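Local atomic coordinates of Isomerase/lactonizing enzyme (Agrobacterium fabrum str. C58, PDB entry 2NQL), a protein that belongs to the mandelate racemase/muconate lactonizing branch of the enolase superfamily and carries a sodium ion in its barrel domain. Residues 283-289 and 310-316; 295-299 and 330-334. All blocks are in the same frame, centred on the assembly; numbering follows the deposited sequence. Where two conformers were deposited one is given.

Interaction 1 (283-289 and 310-316)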
ATOM      1  N   ILE A 283       2.313 -22.811   2.774  1.00 29.00           N
ATOM      2  CA  ILE A 283       3.447 -22.057   2.244  1.00 28.79           C
ATOM      3  C   ILE A 283       4.707 -22.768   2.727  1.00 23.11           C
ATOM      4  O   ILE A 283       4.955 -22.887   3.931  1.00 26.51           O
ATOM      5  CB  ILE A 283       3.415 -20.551   2.717  1.00 28.82           C
ATOM      6  CG1 ILE A 283       2.128 -19.818   2.258  1.00 28.91           C
ATOM      7  CG2 ILE A 283       4.682 -19.798   2.276  1.00 22.89           C
ATOM      8  CD1 ILE A 283       1.756 -19.973   0.771  1.00 29.55           C
ATOM      9  N   ALA A 284       5.506 -23.221   1.774  1.00 25.37           N
ATOM     10  CA  ALA A 284       6.725 -23.945   2.098  1.00 26.38           C
ATOM     11  C   ALA A 284       7.877 -22.980   2.355  1.00 27.17           C
ATOM     12  O   ALA A 284       8.719 -23.229   3.221  1.00 26.68           O
ATOM     13  CB  ALA A 284       7.068 -24.874   0.990  1.00 25.55           C
ATOM     14  N   ILE A 285       7.908 -21.878   1.601  1.00 23.19           N
ATOM     15  CA  ILE A 285       9.046 -20.956   1.605  1.00 24.83           C
ATOM     16  C   ILE A 285       8.500 -19.530   1.565  1.00 22.66           C
ATOM     17  O   ILE A 285       7.613 -19.233   0.769  1.00 23.30           O
ATOM     18  CB  ILE A 285       9.950 -21.178   0.365  1.00 24.92           C
ATOM     19  CG1 ILE A 285      10.628 -22.558   0.418  1.00 24.93           C
ATOM     20  CG2 ILE A 285      11.041 -20.084   0.235  1.00 19.79           C
ATOM     21  CD1 ILE A 285      10.858 -23.141  -0.948  1.00 25.73           C
ATOM     22  N   VAL A 286       9.040 -18.669   2.418  1.00 23.76           N
ATOM     23  CA  VAL A 286       8.886 -17.227   2.229  1.00 19.50           C
ATOM     24  C   VAL A 286      10.122 -16.530   1.689  1.00 20.27           C
ATOM     25  O   VAL A 286      11.265 -16.890   2.007  1.00 22.83           O
ATOM     26  CB  VAL A 286       8.303 -16.494   3.454  1.00 19.20           C
ATOM     27  CG1 VAL A 286       6.892 -17.015   3.758  1.00 23.35           C
ATOM     28  CG2 VAL A 286       9.210 -16.611   4.673  1.00 21.40           C
ATOM     29  N   GLN A 287       9.868 -15.515   0.871  1.00 20.21           N
ATOM     30  CA  GLN A 287      10.901 -14.892   0.032  1.00 19.29           C
ATOM     31  C   GLN A 287      10.946 -13.383   0.217  1.00 18.81           C
ATOM     32  O   GLN A 287      10.736 -12.652  -0.773  1.00 20.94           O
ATOM     33  CB  GLN A 287      10.655 -15.213  -1.454  1.00 21.10           C
ATOM     34  CG  GLN A 287      10.631 -16.718  -1.772  1.00 23.36           C
ATOM     35  CD  GLN A 287      10.183 -16.989  -3.176  1.00 26.09           C
ATOM     36  OE1 GLN A 287       9.073 -16.639  -3.558  1.00 26.22           O
ATOM     37  NE2 GLN A 287      11.065 -17.579  -3.981  1.00 23.66           N
ATOM     38  N   PRO A 288      11.234 -12.914   1.455  1.00 20.28           N
ATOM     39  CA  PRO A 288      11.159 -11.481   1.693  1.00 22.24           C
ATOM     40  C   PRO A 288      12.172 -10.697   0.849  1.00 19.74           C
ATOM     41  O   PRO A 288      13.271 -11.178   0.567  1.00 18.27           O
ATOM     42  CB  PRO A 288      11.495 -11.353   3.186  1.00 19.08           C
ATOM     43  CG  PRO A 288      12.267 -12.594   3.533  1.00 21.12           C
ATOM     44  CD  PRO A 288      11.632 -13.643   2.680  1.00 16.18           C
ATOM     45  N   GLU A 289      11.766  -9.503   0.445  1.00 16.99           N
ATOM     46  CA  GLU A 289      12.622  -8.555  -0.211  1.00 17.47           C
ATOM     47  C   GLU A 289      12.945  -7.384   0.707  1.00 23.62           C
ATOM     48  O   GLU A 289      12.078  -6.549   1.025  1.00 15.95           O
ATOM     49  CB  GLU A 289      11.972  -8.089  -1.527  1.00 15.16           C
ATOM     50  CG  GLU A 289      12.719  -6.914  -2.248  1.00 17.37           C
ATOM     51  CD  GLU A 289      14.234  -7.130  -2.341  1.00 17.99           C
ATOM     52  OE1 GLU A 289      14.662  -8.107  -3.003  1.00 21.40           O
ATOM     53  OE2 GLU A 289      15.004  -6.321  -1.752  1.00 18.36           O
ATOM     54  N   ILE A 310       8.451 -22.703   8.399  1.00 27.35           N
ATOM     55  CA  ILE A 310       8.493 -22.274   7.002  1.00 25.99           C
ATOM     56  C   ILE A 310       9.941 -21.868   6.706  1.00 21.08           C
ATOM     57  O   ILE A 310      10.527 -21.107   7.478  1.00 22.94           O
ATOM     58  CB  ILE A 310       7.500 -21.072   6.768  1.00 25.68           C
ATOM     59  CG1 ILE A 310       6.057 -21.544   7.064  1.00 27.37           C
ATOM     60  CG2 ILE A 310       7.621 -20.528   5.315  1.00 22.78           C
ATOM     61  CD1 ILE A 310       4.993 -20.454   7.121  1.00 25.34           C
ATOM     62  N   ASP A 311      10.512 -22.390   5.612  1.00 23.95           N
ATOM     63  CA  ASP A 311      11.865 -21.987   5.159  1.00 21.79           C
ATOM     64  C   ASP A 311      11.899 -20.526   4.686  1.00 23.47           C
ATOM     65  O   ASP A 311      10.914 -20.014   4.189  1.00 23.76           O
ATOM     66  CB  ASP A 311      12.346 -22.897   4.031  1.00 27.57           C
ATOM     67  CG  ASP A 311      12.628 -24.321   4.513  1.00 30.56           C
ATOM     68  OD1 ASP A 311      12.762 -24.526   5.734  1.00 29.60           O
ATOM     69  OD2 ASP A 311      12.719 -25.227   3.673  1.00 32.77           O
ATOM     70  N   VAL A 312      13.038 -19.870   4.863  1.00 24.68           N
ATOM     71  CA  VAL A 312      13.219 -18.485   4.417  1.00 21.83           C
ATOM     72  C   VAL A 312      14.319 -18.453   3.349  1.00 20.53           C
ATOM     73  O   VAL A 312      15.469 -18.846   3.609  1.00 24.45           O
ATOM     74  CB  VAL A 312      13.582 -17.567   5.595  1.00 23.87           C
ATOM     75  CG1 VAL A 312      13.814 -16.133   5.111  1.00 22.51           C
ATOM     76  CG2 VAL A 312      12.484 -17.630   6.691  1.00 20.89           C
ATOM     77  N   ILE A 313      13.944 -18.030   2.144  1.00 18.76           N
ATOM     78  CA  ILE A 313      14.891 -17.871   1.029  1.00 18.29           C
ATOM     79  C   ILE A 313      14.653 -16.489   0.394  1.00 16.16           C
ATOM     80  O   ILE A 313      13.817 -16.364  -0.509  1.00 20.59           O
ATOM     81  CB  ILE A 313      14.753 -19.023  -0.010  1.00 21.95           C
ATOM     82  CG1 ILE A 313      14.859 -20.400   0.676  1.00 24.80           C
ATOM     83  CG2 ILE A 313      15.810 -18.904  -1.105  1.00 22.47           C
ATOM     84  CD1 ILE A 313      14.589 -21.565  -0.231  1.00 26.91           C
ATOM     85  N   PRO A 314      15.327 -15.448   0.924  1.00 20.73           N
ATOM     86  CA  PRO A 314      15.080 -14.075   0.503  1.00 20.86           C
ATOM     87  C   PRO A 314      15.345 -13.784  -0.963  1.00 22.44           C
ATOM     88  O   PRO A 314      16.182 -14.434  -1.623  1.00 21.64           O
ATOM     89  CB  PRO A 314      15.997 -13.253   1.403  1.00 20.88           C
ATOM     90  CG  PRO A 314      16.174 -14.100   2.626  1.00 20.28           C
ATOM     91  CD  PRO A 314      16.305 -15.479   2.021  1.00 22.32           C
ATOM     92  N   HIS A 315      14.586 -12.806  -1.439  1.00 21.61           N
ATOM     93  CA  HIS A 315      14.628 -12.267  -2.782  1.00 19.00           C
ATOM     94  C   HIS A 315      15.833 -11.330  -2.937  1.00 17.98           C
ATOM     95  O   HIS A 315      16.414 -10.837  -1.945  1.00 19.78           O
ATOM     96  CB  HIS A 315      13.299 -11.499  -2.942  1.00 17.99           C
ATOM     97  CG  HIS A 315      13.075 -10.870  -4.286  1.00 20.02           C
ATOM     98  ND1 HIS A 315      13.184  -9.513  -4.494  1.00 20.96           N
ATOM     99  CD2 HIS A 315      12.676 -11.397  -5.465  1.00 29.68           C
ATOM    100  CE1 HIS A 315      12.879  -9.235  -5.749  1.00 19.45           C
ATOM    101  NE2 HIS A 315      12.557 -10.361  -6.357  1.00 25.49           N
ATOM    102  N   ALA A 316      16.196 -11.080  -4.191  1.00 17.39           N
ATOM    103  CA  ALA A 316      17.180 -10.058  -4.544  1.00 19.91           C
ATOM    104  C   ALA A 316      16.770  -9.378  -5.846  1.00 17.77           C
ATOM    105  O   ALA A 316      16.030  -9.957  -6.674  1.00 21.61           O
ATOM    106  CB  ALA A 316      18.596 -10.690  -4.679  1.00 19.84           C
TER
HETATM  107  O   HOH W   1      13.826 -16.523  -3.230  1.00 24.73           O
HETATM  108  O   HOH W   2      16.082  -9.249   0.342  1.00 18.09           O
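Ile-285 bridges Asp-311 and Val-286 bridges Val-312 where two neighbouring parallel strands of the TIM-type barrel domain of the enolase superfamily run together, joined through helix 295-308. Asp-311 O takes the amide of Val-286, and Val-286 O in turn takes Ile-313 N at 2.9 Å, so successive bonds zigzag across the pair. On the face carrying Ile-285, Ile-285 CG2 abuts Ile-313 CB and lies 3.9 Å from Ile-313 CG1, and Ile-285 CG1 rests on Asp-311 CB. The Asp-311 carboxylate has its charged partner in Lys-338. On the face carrying Val-286, each branch meets a different neighbour: CG1 presses on Ile-310 CG2 at 3.9 Å, the two side chains at about a right angle, and CG2 meets Val-312 CG2 at 4.0 Å. Ile-310 puts its CG2 methyl beside Ala-284 O and Val-286 N, its CG1 branch standing next to its own backbone N (chi1 -62°). Helix 271-278 packs on this side through Met-274.

Beyond the strands, Pro-288 CD fits beside Val-312 CG1, and Gln-287 lays CB and CG along Ile-313 O while its NE2 bonds Glu-240, a sodium ligand. A water also joins Ile-313 O to Gln-287 NE2, weakly at the amide. His-315, whose NE2 bonds a glycerol, lies near the sodium ion. Glu-289, bent at chi2 (47°), caps Gly-291 N with OE2 and turns its carboxylate 80° from the imidazole plane; its OE1 accepts from His-315 ND1 at 2.5 Å through the anti lone pair.

Interaction 2 (295-299 and 330-334)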
ATOM      1  N   ILE A 295      14.890  -3.940   7.997  1.00 16.84           N
ATOM      2  CA  ILE A 295      15.404  -4.986   8.884  1.00 17.77           C
ATOM      3  C   ILE A 295      14.374  -5.400   9.942  1.00 20.10           C
ATOM      4  O   ILE A 295      14.146  -6.589  10.165  1.00 18.51           O
ATOM      5  CB  ILE A 295      16.741  -4.553   9.536  1.00 20.51           C
ATOM      6  CG1 ILE A 295      17.862  -4.582   8.479  1.00 17.73           C
ATOM      7  CG2 ILE A 295      17.117  -5.485  10.755  1.00 17.73           C
ATOM      8  CD1 ILE A 295      19.041  -3.725   8.821  1.00 18.25           C
ATOM      9  N   THR A 296      13.760  -4.422  10.592  1.00 19.43           N
ATOM     10  CA  THR A 296      12.699  -4.723  11.589  1.00 17.37           C
ATOM     11  C   THR A 296      11.620  -5.677  11.041  1.00 19.13           C
ATOM     12  O   THR A 296      11.314  -6.695  11.672  1.00 19.09           O
ATOM     13  CB  THR A 296      12.074  -3.432  12.122  1.00 15.91           C
ATOM     14  OG1 THR A 296      13.088  -2.638  12.743  1.00 19.77           O
ATOM     15  CG2 THR A 296      10.912  -3.719  13.110  1.00 17.16           C
ATOM     16  N   ASN A 297      11.075  -5.372   9.854  1.00 18.10           N
ATOM     17  CA  ASN A 297      10.084  -6.243   9.205  1.00 20.05           C
ATOM     18  C   ASN A 297      10.589  -7.609   8.816  1.00 19.97           C
ATOM     19  O   ASN A 297       9.888  -8.604   8.955  1.00 21.76           O
ATOM     20  CB  ASN A 297       9.463  -5.552   7.973  1.00 17.24           C
ATOM     21  CG  ASN A 297       8.347  -4.581   8.358  1.00 21.97           C
ATOM     22  OD1 ASN A 297       7.535  -4.880   9.237  1.00 21.26           O
ATOM     23  ND2 ASN A 297       8.290  -3.432   7.684  1.00 18.25           N
ATOM     24  N   PHE A 298      11.815  -7.638   8.303  1.00 19.11           N
ATOM     25  CA  PHE A 298      12.435  -8.863   7.816  1.00 20.21           C
ATOM     26  C   PHE A 298      12.618  -9.811   9.015  1.00 18.98           C
ATOM     27  O   PHE A 298      12.266 -10.986   8.915  1.00 22.76           O
ATOM     28  CB  PHE A 298      13.773  -8.464   7.216  1.00 25.60           C
ATOM     29  CG  PHE A 298      14.319  -9.388   6.178  1.00 24.77           C
ATOM     30  CD1 PHE A 298      14.162  -9.100   4.814  1.00 24.66           C
ATOM     31  CD2 PHE A 298      15.112 -10.477   6.562  1.00 23.93           C
ATOM     32  CE1 PHE A 298      14.750  -9.912   3.847  1.00 19.54           C
ATOM     33  CE2 PHE A 298      15.693 -11.310   5.603  1.00 29.63           C
ATOM     34  CZ  PHE A 298      15.515 -11.026   4.251  1.00 23.32           C
ATOM     35  N   ILE A 299      13.111  -9.290  10.147  1.00 18.23           N
ATOM     36  CA  ILE A 299      13.355 -10.069  11.368  0.50 22.18           C
ATOM     37  C   ILE A 299      12.044 -10.682  11.909  1.00 27.83           C
ATOM     38  O   ILE A 299      11.985 -11.840  12.315  1.00 24.02           O
ATOM     39  CB  ILE A 299      14.082  -9.171  12.444  0.50 22.36           C
ATOM     40  CG1 ILE A 299      15.574  -9.005  12.108  0.50 20.90           C
ATOM     41  CG2 ILE A 299      13.924  -9.701  13.859  0.50 24.89           C
ATOM     42  CD1 ILE A 299      16.278 -10.293  11.670  0.50 26.98           C
ATOM     43  N   ALA A 330      20.421  -9.354   8.125  1.00 16.43           N
ATOM     44  CA  ALA A 330      19.217  -9.877   8.772  1.00 17.54           C
ATOM     45  C   ALA A 330      19.045 -11.371   8.510  1.00 19.96           C
ATOM     46  O   ALA A 330      18.738 -12.120   9.430  1.00 20.26           O
ATOM     47  CB  ALA A 330      18.000  -9.120   8.305  1.00 18.70           C
ATOM     48  N   SER A 331      19.250 -11.796   7.257  1.00 18.72           N
ATOM     49  CA  SER A 331      19.098 -13.218   6.884  1.00 20.71           C
ATOM     50  C   SER A 331      19.976 -14.138   7.732  1.00 22.10           C
ATOM     51  O   SER A 331      19.576 -15.263   8.071  1.00 21.77           O
ATOM     52  CB  SER A 331      19.466 -13.446   5.413  1.00 24.26           C
ATOM     53  OG  SER A 331      18.550 -12.797   4.554  1.00 21.69           O
ATOM     54  N   SER A 332      21.169 -13.653   8.056  1.00 20.79           N
ATOM     55  CA  SER A 332      22.181 -14.460   8.762  1.00 20.85           C
ATOM     56  C   SER A 332      21.774 -14.889  10.168  1.00 29.21           C
ATOM     57  O   SER A 332      22.319 -15.846  10.688  1.00 25.10           O
ATOM     58  CB  SER A 332      23.506 -13.713   8.809  1.00 19.13           C
ATOM     59  OG  SER A 332      23.470 -12.702   9.800  1.00 21.04           O
ATOM     60  N   THR A 333      20.811 -14.177  10.759  1.00 23.31           N
ATOM     61  CA  THR A 333      20.338 -14.408  12.128  1.00 24.14           C
ATOM     62  C   THR A 333      19.169 -15.384  12.194  1.00 27.28           C
ATOM     63  O   THR A 333      18.704 -15.718  13.291  1.00 26.80           O
ATOM     64  CB  THR A 333      19.850 -13.067  12.778  1.00 23.55           C
ATOM     65  OG1 THR A 333      18.597 -12.671  12.171  1.00 23.02           O
ATOM     66  CG2 THR A 333      20.904 -11.975  12.617  1.00 22.58           C
ATOM     67  N   LEU A 334      18.686 -15.828  11.035  1.00 23.15           N
ATOM     68  CA  LEU A 334      17.412 -16.539  10.931  1.00 24.42           C
ATOM     69  C   LEU A 334      17.599 -18.043  10.919  1.00 23.30           C
ATOM     70  O   LEU A 334      18.272 -18.587  10.047  1.00 24.54           O
ATOM     71  CB  LEU A 334      16.612 -16.090   9.698  1.00 22.09           C
ATOM     72  CG  LEU A 334      16.296 -14.585   9.555  1.00 21.79           C
ATOM     73  CD1 LEU A 334      15.492 -14.285   8.263  1.00 26.33           C
ATOM     74  CD2 LEU A 334      15.550 -14.065  10.775  1.00 23.11           C
TER
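Phe-298 and Ile-299, adjacent on helix 295-308, both touch Ala-330 CB of helix 322-331, the ring and the isoleucine tip approaching that methyl from directions about a right angle apart. No hydrogen bond crosses between the segments; the contact is made by side-chain packing. Phe-298 has CG anti to the backbone N (chi1 -155°), which sets CD2 of its ring 3.6 Å from Ala-330 CB. The methyl meets the ring obliquely, as do the other two groups gathered along the same ring atoms: Ser-331 OG lies 3.4 Å from Phe-298 CE2 and almost as near Phe-298 CZ. Leu-334 CD1 reaches Phe-298 CE2 at 4.0 Å, its side chain crossing that of the phenylalanine at about a right angle. The serine hydroxyl packs against the ring while its hydrogen bond goes to Ser-327 O, one turn back in its own helix.

Ile-299, in the conformer described here, one of two, bends at chi2 (-44°) and sends CD1 among three residues. Ile-299 CD1 then lies 4.0 Å from Ala-330 CB and also touches Leu-334 CD2 and Thr-333 OG1. In this conformer the two leucine methyls divide their work, CD1 on the aromatic ring and CD2 on the isoleucine. Thr-333 turns its hydroxyl back to Ala-330 O, which also accepts from Thr-333 N; this double grip ties the type I turn from Ser-331 to Leu-334 to Ala-330.

Met-290 of helix 290-293 touches both Phe-298 and Ala-330, helix 142-145 adjoins Ile-295 and Thr-333, and Ala-326 of helix 322-331 meets Ile-295; along the chain, strand 311-312 separates the two main helices.

In the fold
Both contacts belong to the same barrel domain, and their segments alternate along the chain: strand 285-286, helix 295-308, strand 311-312, helix 322-331. Interaction 1 is the buried one, between adjacent parallel strands; its backbone hydrogen bonds and histidine-carboxylate pair lead up to the sodium site. Interaction 2 joins helix 295-308 to the last part of helix 322-331 and the turn after it, is only partly buried, and relies on apolar packing without a cross-segment hydrogen bond. Their centres are 12 Å apart, yet they touch: Pro-314 CG lies 3.5 Å from Phe-298 CZ, Pro-288 CB rests on the same ring, and Val-312 CG1 meets Leu-334 CD1, so the loops after the strands and the helices pack directly on each other.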